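Long-range contacts in sugar ABC transporter, sugar-binding protein (Streptococcus pneumoniae, PDB 2I58), which binds a sugar of galactose, glucose and fructose units, consistent with raffinose, and probably hands it to a membrane ABC transporter for uptake: residues 112-117 / 278-283; 318-323 / 339-344; 160-165 / 224-229. One frame throughout, in Å; residues are numbered along the deposited sequence.

Contact 1: 112-117 / 278-283. With GLC (alpha-D-glucopyranose), chain C.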
loop_
_atom_site.group_PDB
_atom_site.type_symbol
_atom_site.label_atom_id
_atom_site.label_comp_id
_atom_site.label_asym_id
_atom_site.label_seq_id
_atom_site.Cartn_x
_atom_site.Cartn_y
_atom_site.Cartn_z
ATOM N N THR A 112 6.316 4.250 -8.939
ATOM C CA THR A 112 6.398 4.739 -7.556
ATOM C C THR A 112 6.236 3.543 -6.685
ATOM O O THR A 112 5.763 2.533 -7.123
ATOM C CB THR A 112 5.269 5.788 -7.251
ATOM O OG1 THR A 112 3.968 5.188 -7.077
ATOM C CG2 THR A 112 5.193 6.771 -8.390
ATOM N N ALA A 113 6.619 3.626 -5.441
ATOM C CA ALA A 113 6.447 2.484 -4.563
ATOM C C ALA A 113 5.873 3.008 -3.270
ATOM O O ALA A 113 6.357 4.028 -2.763
ATOM C CB ALA A 113 7.749 1.859 -4.327
ATOM N N ASN A 114 4.841 2.337 -2.764
ATOM C CA ASN A 114 4.130 2.751 -1.569
ATOM C C ASN A 114 4.800 2.202 -0.301
ATOM O O ASN A 114 5.787 1.490 -0.396
ATOM C CB ASN A 114 2.694 2.228 -1.635
ATOM C CG ASN A 114 2.619 0.682 -1.805
ATOM O OD1 ASN A 114 3.294 -0.085 -1.097
ATOM N ND2 ASN A 114 1.763 0.238 -2.758
ATOM N N ALA A 115 4.239 2.506 0.872
ATOM C CA ALA A 115 4.847 2.231 2.177
ATOM C C ALA A 115 3.766 2.340 3.215
ATOM O O ALA A 115 2.702 2.869 2.956
ATOM C CB ALA A 115 6.005 3.254 2.529
ATOM N N TYR A 116 4.044 1.881 4.423
ATOM C CA TYR A 116 2.983 1.799 5.411
ATOM C C TYR A 116 3.563 2.191 6.734
ATOM O O TYR A 116 4.732 1.837 7.052
ATOM C CB TYR A 116 2.396 0.375 5.480
ATOM C CG TYR A 116 1.086 0.260 6.202
ATOM C CD1 TYR A 116 -0.103 0.329 5.532
ATOM C CD2 TYR A 116 1.051 0.092 7.549
ATOM C CE1 TYR A 116 -1.300 0.241 6.187
ATOM C CE2 TYR A 116 -0.155 -0.013 8.238
ATOM C CZ TYR A 116 -1.326 0.045 7.554
ATOM O OH TYR A 116 -2.513 -0.074 8.281
ATOM N N GLY A 117 2.715 2.873 7.508
ATOM C CA GLY A 117 3.088 3.474 8.775
ATOM C C GLY A 117 1.920 4.192 9.444
ATOM O O GLY A 117 0.778 4.074 9.036
ATOM N N ALA A 278 5.229 -2.035 -2.057
ATOM C CA ALA A 278 5.505 -2.579 -3.403
ATOM C C ALA A 278 5.207 -1.464 -4.464
ATOM O O ALA A 278 4.787 -0.357 -4.111
ATOM C CB ALA A 278 4.619 -3.824 -3.659
ATOM N N GLY A 279 5.396 -1.743 -5.746
ATOM C CA GLY A 279 5.050 -0.783 -6.791
ATOM C C GLY A 279 3.636 -0.278 -6.588
ATOM O O GLY A 279 2.730 -1.065 -6.246
ATOM N N ASP A 280 3.451 1.027 -6.770
ATOM C CA ASP A 280 2.193 1.673 -6.424
ATOM C C ASP A 280 1.597 2.203 -7.700
ATOM O O ASP A 280 0.610 1.666 -8.142
ATOM C CB ASP A 280 2.411 2.757 -5.381
ATOM C CG ASP A 280 1.125 3.485 -4.975
ATOM O OD1 ASP A 280 0.123 2.799 -4.770
ATOM O OD2 ASP A 280 1.149 4.748 -4.794
ATOM N N LEU A 281 2.176 3.222 -8.336
ATOM C CA LEU A 281 1.715 3.505 -9.667
ATOM C C LEU A 281 2.568 2.565 -10.482
ATOM O O LEU A 281 3.771 2.823 -10.664
ATOM C CB LEU A 281 1.876 4.951 -10.109
ATOM C CG LEU A 281 1.317 5.258 -11.525
ATOM C CD1 LEU A 281 -0.177 5.492 -11.506
ATOM C CD2 LEU A 281 2.025 6.482 -12.091
ATOM N N ALA A 282 1.944 1.474 -10.941
ATOM C CA ALA A 282 2.637 0.423 -11.654
ATOM C C ALA A 282 1.773 -0.077 -12.784
ATOM O O ALA A 282 0.679 -0.538 -12.534
ATOM C CB ALA A 282 2.929 -0.717 -10.733
ATOM N N TRP A 283 2.332 -0.034 -13.997
ATOM C CA TRP A 283 1.657 -0.258 -15.253
ATOM C C TRP A 283 2.306 -1.383 -15.991
ATOM O O TRP A 283 3.528 -1.498 -15.977
ATOM C CB TRP A 283 1.773 0.974 -16.120
ATOM C CG TRP A 283 0.952 2.094 -15.596
ATOM C CD1 TRP A 283 0.118 2.057 -14.514
ATOM C CD2 TRP A 283 0.799 3.402 -16.164
ATOM N NE1 TRP A 283 -0.534 3.244 -14.380
ATOM C CE2 TRP A 283 -0.134 4.089 -15.380
ATOM C CE3 TRP A 283 1.339 4.043 -17.260
ATOM C CZ2 TRP A 283 -0.502 5.417 -15.642
ATOM C CZ3 TRP A 283 0.980 5.362 -17.508
ATOM C CH2 TRP A 283 0.079 6.033 -16.707
HETATM C C1 GLC C . -5.160 0.936 -2.200
HETATM C C2 GLC C . -5.027 2.419 -2.441
HETATM C C3 GLC C . -4.266 2.655 -3.692
HETATM C C4 GLC C . -2.949 1.888 -3.661
HETATM C C5 GLC C . -3.166 0.414 -3.306
HETATM C C6 GLC C . -1.859 -0.410 -3.160
HETATM O O1 GLC C . -6.107 0.444 -3.172
HETATM O O2 GLC C . -6.308 2.908 -2.669
HETATM O O3 GLC C . -4.120 4.044 -3.733
HETATM O O4 GLC C . -2.406 1.935 -4.970
HETATM O O5 GLC C . -3.888 0.284 -2.117
HETATM O O6 GLC C . -2.251 -1.670 -2.835
#
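Ala113 and Gly279 pair across a single antiparallel bridge as a non-hydrogen-bonded pair, their CA atoms 4.2 Å apart. The two segments are consistent with hinge crossovers of the periplasmic-binding-protein fold: 112-117 leads from strand 109-110 to strand 116-121, which belong to different sheets, and 278-283 passes from strand 275-276 to strand 282-285. Flanking the bridge, Asp280 N donates to Thr112 O (2.8 Å) and Asn114 N to Ala278 O (3.0 Å). Thr112 holds two successive amides, because its OG1, set between the backbone N and the carbonyl carbon (chi1 75°), accepts from Leu281 N at 2.9 Å and 165°. A weak bond from Thr112 N to Leu281 O adds to this end. Asn114 and Ala278 are joined in both directions: besides the backbone bond, Asn114 OD1 takes Ala278 N at 2.9 Å, the donor lying well above the amide plane. The CB of Asn114 packs on Asp280 CB (3.8 Å), with the amide and carboxylate turned 62° to each other. Asn114 ND2 approaches GLC C6 at 3.7 Å. The carboxylate of Asp280 is divided between protein and sugar. Its OD2 is hydrogen-bonded to Ser317 and makes a weak, long ion pair with Lys14, itself a glucose ligand, while Asp280 OD1 accepts a hydrogen bond from the O4 hydroxyl of GLC at 2.7 Å.

Contact 2: 318-323 / 339-344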
loop_
_atom_site.group_PDB
_atom_site.type_symbol
_atom_site.label_atom_id
_atom_site.label_comp_id
_atom_site.label_asym_id
_atom_site.label_seq_id
_atom_site.Cartn_x
_atom_site.Cartn_y
_atom_site.Cartn_z
ATOM N N PRO A 318 7.213 7.700 -2.614
ATOM C CA PRO A 318 8.548 7.837 -3.193
ATOM C C PRO A 318 8.594 7.162 -4.573
ATOM O O PRO A 318 7.870 6.196 -4.813
ATOM C CB PRO A 318 9.457 7.145 -2.182
ATOM C CG PRO A 318 8.601 6.214 -1.469
ATOM C CD PRO A 318 7.207 6.778 -1.469
ATOM N N THR A 319 9.415 7.715 -5.457
ATOM C CA THR A 319 9.492 7.339 -6.858
ATOM C C THR A 319 10.833 6.751 -7.289
ATOM O O THR A 319 11.923 7.103 -6.773
ATOM C CB THR A 319 9.245 8.534 -7.787
ATOM O OG1 THR A 319 8.988 8.036 -9.113
ATOM C CG2 THR A 319 10.451 9.517 -7.781
ATOM N N ALA A 320 10.703 5.902 -8.304
ATOM C CA ALA A 320 11.761 5.054 -8.829
ATOM C C ALA A 320 12.246 5.519 -10.207
ATOM O O ALA A 320 13.111 4.853 -10.775
ATOM C CB ALA A 320 11.273 3.598 -8.907
ATOM N N ILE A 321 11.698 6.631 -10.735
ATOM C CA ILE A 321 12.068 7.176 -12.065
ATOM C C ILE A 321 13.243 8.158 -11.971
ATOM O O ILE A 321 13.278 9.019 -11.067
ATOM C CB ILE A 321 10.875 7.927 -12.692
ATOM C CG1 ILE A 321 9.686 6.995 -12.874
ATOM C CG2 ILE A 321 11.220 8.488 -14.026
ATOM C CD1 ILE A 321 10.019 5.717 -13.627
ATOM N N GLU A 322 14.209 8.061 -12.889
ATOM C CA GLU A 322 15.222 9.127 -13.043
ATOM C C GLU A 322 14.639 10.565 -13.177
ATOM O O GLU A 322 13.606 10.784 -13.851
ATOM C CB GLU A 322 16.067 8.867 -14.281
ATOM C CG GLU A 322 17.078 7.760 -14.101
ATOM C CD GLU A 322 17.785 7.366 -15.401
ATOM O OE1 GLU A 322 17.472 7.994 -16.467
ATOM O OE2 GLU A 322 18.641 6.425 -15.335
ATOM N N GLY A 323 15.314 11.521 -12.527
ATOM C CA GLY A 323 15.122 12.965 -12.774
ATOM C C GLY A 323 14.035 13.727 -12.031
ATOM O O GLY A 323 13.685 14.857 -12.428
ATOM N N TYR A 339 13.290 4.793 4.731
ATOM C CA TYR A 339 14.040 3.580 4.444
ATOM C C TYR A 339 13.609 2.910 3.157
ATOM O O TYR A 339 13.905 1.732 2.905
ATOM C CB TYR A 339 13.939 2.611 5.613
ATOM C CG TYR A 339 14.810 3.017 6.770
ATOM C CD1 TYR A 339 16.187 3.014 6.650
ATOM C CD2 TYR A 339 14.255 3.413 7.985
ATOM C CE1 TYR A 339 16.971 3.384 7.697
ATOM C CE2 TYR A 339 15.032 3.778 9.032
ATOM C CZ TYR A 339 16.370 3.773 8.892
ATOM O OH TYR A 339 17.113 4.160 9.978
ATOM N N ALA A 340 12.952 3.686 2.314
ATOM C CA ALA A 340 12.420 3.156 1.096
ATOM C C ALA A 340 13.569 2.552 0.344
ATOM O O ALA A 340 14.689 3.010 0.444
ATOM C CB ALA A 340 11.790 4.267 0.277
ATOM N N PHE A 341 13.274 1.530 -0.438
ATOM C CA PHE A 341 14.284 0.861 -1.258
ATOM C C PHE A 341 15.501 0.388 -0.469
ATOM O O PHE A 341 16.575 0.367 -1.015
ATOM C CB PHE A 341 14.754 1.741 -2.432
ATOM C CG PHE A 341 13.634 2.357 -3.221
ATOM C CD1 PHE A 341 12.861 1.587 -4.067
ATOM C CD2 PHE A 341 13.343 3.711 -3.115
ATOM C CE1 PHE A 341 11.815 2.161 -4.805
ATOM C CE2 PHE A 341 12.291 4.281 -3.845
ATOM C CZ PHE A 341 11.534 3.508 -4.683
ATOM N N THR A 342 15.333 0.014 0.797
ATOM C CA THR A 342 16.415 -0.596 1.586
ATOM C C THR A 342 15.902 -1.949 2.044
ATOM O O THR A 342 14.732 -2.271 1.822
ATOM C CB THR A 342 16.890 0.284 2.805
ATOM O OG1 THR A 342 15.946 0.217 3.868
ATOM C CG2 THR A 342 17.108 1.740 2.403
ATOM N N ASP A 343 16.746 -2.744 2.689
ATOM C CA ASP A 343 16.280 -4.063 3.137
ATOM C C ASP A 343 15.380 -3.930 4.403
ATOM O O ASP A 343 15.177 -4.875 5.176
ATOM C CB ASP A 343 17.385 -5.178 3.212
ATOM C CG ASP A 343 18.821 -4.651 3.327
ATOM O OD1 ASP A 343 19.155 -3.555 2.769
ATOM O OD2 ASP A 343 19.645 -5.377 3.955
ATOM N N ARG A 344 14.825 -2.736 4.588
ATOM C CA ARG A 344 13.833 -2.493 5.618
ATOM C C ARG A 344 12.535 -2.113 5.026
ATOM O O ARG A 344 11.704 -1.659 5.761
ATOM C CB ARG A 344 14.270 -1.373 6.553
ATOM C CG ARG A 344 15.222 -1.869 7.620
ATOM C CD ARG A 344 16.125 -0.776 8.183
ATOM N NE ARG A 344 15.504 -0.117 9.330
ATOM C CZ ARG A 344 16.173 0.443 10.335
ATOM N NH1 ARG A 344 17.509 0.431 10.326
ATOM N NH2 ARG A 344 15.499 1.019 11.347
#
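Pro318, Ala320, Ala340 and Phe341 make the apolar part of this small contact. The ring carbon CG of Pro318 meets Ala340 CB at 4.1 Å. Phe341 reaches across with the far end of its ring: CE2 comes to 4.4 Å from Pro318 CB, and CZ to 4.2 Å from Ala320 CB. The ring meets both residues obliquely, and Thr319 O, 4.1 Å from Phe341 CE2, lies obliquely to it as well. Tyr96 continues the aromatic packing by an edge-to-face contact with the same ring. The polar interactions lie within or outside the segments instead. Thr319 OG1 is hydrogen-bonded to Phe111 O, and the backbone of Ala320 is bonded to Lys93 and Phe111. In 339-344, Thr342 OG1 donates to Tyr339 O at 2.7 Å, reinforcing a weak backbone bond from Thr342 N to the same oxygen. Flat groups meet there too, with Arg344 NE 3.8 Å above the centre of the Tyr339 ring. Tyr339 to Thr342 form a type II beta turn, with Phe341 at its third position in a positive-phi conformation; the turn thus presents Ala340 and Phe341 to 318-323, within the long connection between helix 305-315 and strand 345-346.

Contact 3: 160-165 / 224-229; sequences DAWTLN and AGYTDV. With FRU (beta-D-fructofuranose), chain B.
Gly225, following Ala224, brings its CA to 3.2 Å from Asp160 OD2. It occupies the N-cap of helix 226-235, and its N donates to Asp228 OD2 at 3.0 Å, as to the N3 side chain of a capping box; glycine has no side chain to return the bond. Tyr226 then carries most of the contact. Its N gives a hydrogen bond to Asp160 OD2 (2.7 Å, 165°), reaching that oxygen on its anti side and slightly out of the carboxylate plane. Its ring, placed with CG anti to the backbone N (chi1 -163°), receives the edge of Trp162 in an edge-to-face pair: Trp162 CH2 stands over the ring centre, the planes being 55° apart and the centroids 5.2 Å. Thr163 CG2 reaches the same ring obliquely at CD1, 3.9 Å away, and also lies over one face of the Trp162 indole. The opposite indole face carries the sugar, with FRU O1 3.5 Å above it. Tyr226 in turn touches Asn243 and Trp246. Further along, Val229 N bonds to Gly225 O as the helix gets under way. The chemistry combines two effects: the start of the helix would probably stabilise a negative Asp160 against the nearby Asp228, while Tyr226 and Thr163 brace the indole that the sugar rests on.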
loop_
_atom_site.group_PDB
_atom_site.type_symbol
_atom_site.label_atom_id
_atom_site.label_comp_id
_atom_site.label_asym_id
_atom_site.label_seq_id
_atom_site.Cartn_x
_atom_site.Cartn_y
_atom_site.Cartn_z
ATOM N N ASP A 160 -13.696 -0.887 6.272
ATOM C CA ASP A 160 -12.693 -0.925 5.195
ATOM C C ASP A 160 -11.473 -1.643 5.740
ATOM O O ASP A 160 -10.478 -1.031 6.153
ATOM C CB ASP A 160 -12.370 0.495 4.647
ATOM C CG ASP A 160 -13.497 1.066 3.710
ATOM O OD1 ASP A 160 -14.349 0.315 3.176
ATOM O OD2 ASP A 160 -13.565 2.282 3.492
ATOM N N ALA A 161 -11.587 -2.969 5.749
ATOM C CA ALA A 161 -10.621 -3.831 6.422
ATOM C C ALA A 161 -9.221 -3.690 5.835
ATOM O O ALA A 161 -8.232 -3.742 6.563
ATOM C CB ALA A 161 -11.075 -5.300 6.384
ATOM N N TRP A 162 -9.112 -3.502 4.529
ATOM C CA TRP A 162 -7.772 -3.398 3.937
ATOM C C TRP A 162 -6.862 -2.308 4.604
ATOM O O TRP A 162 -5.639 -2.470 4.685
ATOM C CB TRP A 162 -7.871 -3.194 2.440
ATOM C CG TRP A 162 -8.640 -2.026 2.111
ATOM C CD1 TRP A 162 -9.990 -1.939 2.020
ATOM C CD2 TRP A 162 -8.131 -0.724 1.840
ATOM N NE1 TRP A 162 -10.366 -0.664 1.680
ATOM C CE2 TRP A 162 -9.237 0.107 1.562
ATOM C CE3 TRP A 162 -6.842 -0.177 1.784
ATOM C CZ2 TRP A 162 -9.099 1.466 1.258
ATOM C CZ3 TRP A 162 -6.699 1.202 1.469
ATOM C CH2 TRP A 162 -7.829 1.995 1.220
ATOM N N THR A 163 -7.427 -1.216 5.120
ATOM C CA THR A 163 -6.570 -0.177 5.627
ATOM C C THR A 163 -5.619 -0.728 6.655
ATOM O O THR A 163 -4.624 -0.055 6.938
ATOM C CB THR A 163 -7.321 1.029 6.246
ATOM O OG1 THR A 163 -8.211 0.584 7.257
ATOM C CG2 THR A 163 -8.133 1.787 5.202
ATOM N N LEU A 164 -5.901 -1.920 7.215
ATOM C CA LEU A 164 -5.065 -2.482 8.282
ATOM C C LEU A 164 -4.204 -3.683 7.866
ATOM O O LEU A 164 -3.466 -4.292 8.695
ATOM C CB LEU A 164 -5.919 -2.833 9.479
ATOM C CG LEU A 164 -6.378 -1.698 10.398
ATOM C CD1 LEU A 164 -7.036 -2.300 11.582
ATOM C CD2 LEU A 164 -5.216 -0.786 10.877
ATOM N N ASN A 165 -4.279 -4.025 6.581
ATOM C CA ASN A 165 -3.443 -5.094 6.021
ATOM C C ASN A 165 -1.956 -4.892 6.336
ATOM O O ASN A 165 -1.258 -5.785 6.852
ATOM C CB ASN A 165 -3.619 -5.173 4.503
ATOM C CG ASN A 165 -2.938 -6.376 3.911
ATOM O OD1 ASN A 165 -2.946 -7.465 4.507
ATOM N ND2 ASN A 165 -2.327 -6.199 2.734
ATOM N N ALA A 224 -17.077 3.219 10.002
ATOM C CA ALA A 224 -16.379 4.316 9.328
ATOM C C ALA A 224 -15.568 3.722 8.223
ATOM O O ALA A 224 -14.955 2.668 8.427
ATOM C CB ALA A 224 -15.477 5.047 10.295
ATOM N N GLY A 225 -15.570 4.389 7.067
ATOM C CA GLY A 225 -14.766 3.984 5.912
ATOM C C GLY A 225 -13.490 4.816 5.796
ATOM O O GLY A 225 -13.264 5.727 6.570
ATOM N N TYR A 226 -12.661 4.485 4.821
ATOM C CA TYR A 226 -11.519 5.278 4.434
ATOM C C TYR A 226 -11.725 6.777 4.547
ATOM O O TYR A 226 -11.039 7.451 5.303
ATOM C CB TYR A 226 -11.201 4.970 2.973
ATOM C CG TYR A 226 -9.840 5.369 2.512
ATOM C CD1 TYR A 226 -8.741 5.201 3.321
ATOM C CD2 TYR A 226 -9.638 5.877 1.248
ATOM C CE1 TYR A 226 -7.466 5.577 2.893
ATOM C CE2 TYR A 226 -8.364 6.260 0.816
ATOM C CZ TYR A 226 -7.296 6.103 1.651
ATOM O OH TYR A 226 -6.055 6.436 1.234
ATOM N N THR A 227 -12.664 7.301 3.785
ATOM C CA THR A 227 -12.752 8.747 3.614
ATOM C C THR A 227 -13.156 9.433 4.900
ATOM O O THR A 227 -12.698 10.543 5.195
ATOM C CB THR A 227 -13.779 9.096 2.532
ATOM O OG1 THR A 227 -13.192 8.789 1.262
ATOM C CG2 THR A 227 -14.209 10.614 2.583
ATOM N N ASP A 228 -14.047 8.781 5.640
ATOM C CA ASP A 228 -14.450 9.235 6.985
ATOM C C ASP A 228 -13.198 9.420 7.838
ATOM O O ASP A 228 -13.008 10.478 8.419
ATOM C CB ASP A 228 -15.385 8.209 7.674
ATOM C CG ASP A 228 -16.743 8.067 6.979
ATOM O OD1 ASP A 228 -17.491 9.095 6.956
ATOM O OD2 ASP A 228 -17.060 6.934 6.473
ATOM N N VAL A 229 -12.352 8.395 7.895
ATOM C CA VAL A 229 -11.208 8.439 8.765
ATOM C C VAL A 229 -10.284 9.507 8.247
ATOM O O VAL A 229 -9.681 10.197 9.022
ATOM C CB VAL A 229 -10.470 7.067 8.853
ATOM C CG1 VAL A 229 -9.055 7.237 9.432
ATOM C CG2 VAL A 229 -11.271 6.066 9.670
HETATM C C1 FRU B . -8.251 0.535 -2.474
HETATM C C2 FRU B . -7.245 -0.307 -3.226
HETATM C C3 FRU B . -7.964 -0.666 -4.515
HETATM C C4 FRU B . -7.380 -2.015 -4.877
HETATM C C5 FRU B . -7.188 -2.684 -3.540
HETATM C C6 FRU B . -5.945 -3.555 -3.638
HETATM O O1 FRU B . -9.063 -0.479 -1.853
HETATM O O3 FRU B . -7.678 0.291 -5.526
HETATM O O4 FRU B . -8.253 -2.785 -5.706
HETATM O O5 FRU B . -7.058 -1.627 -2.584
HETATM O O6 FRU B . -5.916 -4.635 -2.648
#

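How the contacts relate
Contact 1 is the central element, about 6 Å from the centre of the chain, and touches both others. Towards contact 2, whose centre is 10 Å away, Ala113 N probably hydrogen-bonds Pro318 O at 2.9 Å, and Ala113 CB packs on Phe341 CE1 at 4.1 Å. Towards contact 3, 18 Å away between centres and nested in the loop closed by contact 1, Tyr116 OH probably bonds Thr163 O. Contacts 2 and 3 lie on opposite sides of the chain's centre, with nearest atoms about 14 Å apart. Contacts 1 and 3 both line the sugar site; contact 2 stands back, its Pro318 side chain about 11 Å from glucose.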